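Local coordinates for protein cadherin-23 (Mus musculus, PDB 5UZ8) that binds calcium through its extracellular cadherin repeats and probably serves cell adhesion and mechanotransduction in hearing, at residues Phe223-Pro226 with Gln227-Thr230. Numbering follows the deposited sequence. Where two conformers were deposited one is given.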
loop_
_atom_site.group_PDB
_atom_site.type_symbol
_atom_site.label_atom_id
_atom_site.label_comp_id
_atom_site.label_asym_id
_atom_site.label_seq_id
_atom_site.Cartn_x
_atom_site.Cartn_y
_atom_site.Cartn_z
ATOM N N PHE A 223 -33.477 -23.999 6.738
ATOM C CA PHE A 223 -33.484 -25.393 7.193
ATOM C C PHE A 223 -32.896 -26.346 6.125
ATOM O O PHE A 223 -32.864 -26.051 4.919
ATOM C CB PHE A 223 -34.908 -25.792 7.547
ATOM C CG PHE A 223 -35.478 -25.035 8.715
ATOM C CD1 PHE A 223 -35.325 -25.509 10.013
ATOM C CD2 PHE A 223 -36.168 -23.853 8.527
ATOM C CE1 PHE A 223 -35.870 -24.829 11.094
ATOM C CE2 PHE A 223 -36.723 -23.157 9.605
ATOM C CZ PHE A 223 -36.562 -23.643 10.891
ATOM N N SER A 224 -32.477 -27.519 6.575
ATOM C CA SER A 224 -31.786 -28.487 5.709
ATOM C C SER A 224 -32.675 -29.116 4.638
ATOM O O SER A 224 -32.187 -29.522 3.583
ATOM C CB SER A 224 -31.182 -29.600 6.557
ATOM O OG SER A 224 -32.203 -30.340 7.197
ATOM N N LYS A 225 -33.975 -29.205 4.917
ATOM C CA LYS A 225 -34.926 -29.720 3.948
ATOM C C LYS A 225 -36.299 -29.097 4.181
ATOM O O LYS A 225 -36.529 -28.522 5.230
ATOM C CB LYS A 225 -34.971 -31.256 4.049
ATOM C CG LYS A 225 -35.379 -31.785 5.410
ATOM C CD LYS A 225 -35.262 -33.295 5.487
ATOM C CE LYS A 225 -35.582 -33.768 6.887
ATOM N NZ LYS A 225 -35.701 -35.241 6.968
ATOM N N PRO A 226 -37.197 -29.199 3.194
ATOM C CA PRO A 226 -38.482 -28.543 3.285
ATOM C C PRO A 226 -39.559 -29.275 4.095
ATOM O O PRO A 226 -40.623 -28.689 4.340
ATOM C CB PRO A 226 -38.905 -28.408 1.814
ATOM C CG PRO A 226 -38.295 -29.609 1.148
ATOM C CD PRO A 226 -36.973 -29.780 1.850
ATOM N N GLN A 227 -39.318 -30.528 4.490
ATOM C CA GLN A 227 -40.350 -31.337 5.167
ATOM C C GLN A 227 -39.686 -32.280 6.165
ATOM O O GLN A 227 -38.828 -33.089 5.799
ATOM C CB GLN A 227 -41.196 -32.110 4.151
ATOM C CG GLN A 227 -42.353 -32.937 4.730
ATOM C CD GLN A 227 -43.501 -32.086 5.272
ATOM O OE1 GLN A 227 -44.242 -31.453 4.503
ATOM N NE2 GLN A 227 -43.670 -32.083 6.587
ATOM N N PHE A 228 -40.027 -32.108 7.438
ATOM C CA PHE A 228 -39.623 -33.032 8.475
ATOM C C PHE A 228 -40.886 -33.754 8.896
ATOM O O PHE A 228 -41.986 -33.214 8.750
ATOM C CB PHE A 228 -39.061 -32.305 9.674
ATOM C CG PHE A 228 -37.748 -31.636 9.407
ATOM C CD1 PHE A 228 -37.697 -30.448 8.700
ATOM C CD2 PHE A 228 -36.565 -32.203 9.846
ATOM C CE1 PHE A 228 -36.486 -29.824 8.456
ATOM C CE2 PHE A 228 -35.341 -31.592 9.576
ATOM C CZ PHE A 228 -35.306 -30.404 8.887
ATOM N N SER A 229 -40.718 -34.959 9.427
ATOM C CA SER A 229 -41.853 -35.767 9.892
ATOM C C SER A 229 -41.487 -36.448 11.196
ATOM O O SER A 229 -40.366 -36.935 11.353
ATOM C CB SER A 229 -42.237 -36.822 8.858
ATOM O OG SER A 229 -41.132 -37.654 8.563
ATOM N N THR A 230 -42.433 -36.471 12.139
ATOM C CA THR A 230 -42.215 -37.155 13.403
ATOM C C THR A 230 -43.531 -37.692 13.954
ATOM O O THR A 230 -44.607 -37.425 13.399
ATOM C CB THR A 230 -41.550 -36.221 14.447
ATOM O OG1 THR A 230 -41.191 -37.001 15.603
ATOM C CG2 THR A 230 -42.494 -35.111 14.852
HETATM O O HOH W 1 -37.686 -35.899 9.109
#
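K225 lies over one face of the F228 ring, its CE 3.7 Å from the ring centroid and 22° off the normal, a CH-pi contact displaced toward the CE2–CD2 rim. With CG set between the backbone N and the carbonyl carbon (chi1 60°) and the rest of the chain extended, the lysine is carried across the phenyl and alongside the O of Q227. Its ammonium passes beyond the ring: NZ gives a hydrogen bond to a water at 3.0 Å, and the N of S229 donates to the same water, tying the lysine to the strand backbone. S224 OG comes obliquely to the far end of the phenyl, 3.5 Å from CZ, while F223 CB sits more loosely near the ring plane, 4.4 Å from CE1. An alanine in place of F228 would probably leave the methylenes of K225 without their apolar seat and let that chain swing. Next to it the Q227 chain, bent at chi2 (70°), curls forward along the strand, and NE2 donates to the O of F228 at 3.0 Å; N292 OD1 takes a second bond from this amide nitrogen. Further out, T309 touches both phenylalanines, and its OG1 is hydrogen-bonded to the O of K225. Backbone hydrogen bonds of F228 with M310 and L312 place it on edge strand 227-233, parallel to 306-316, in the mixed sheet of a cadherin repeat's Greek-key beta-sandwich.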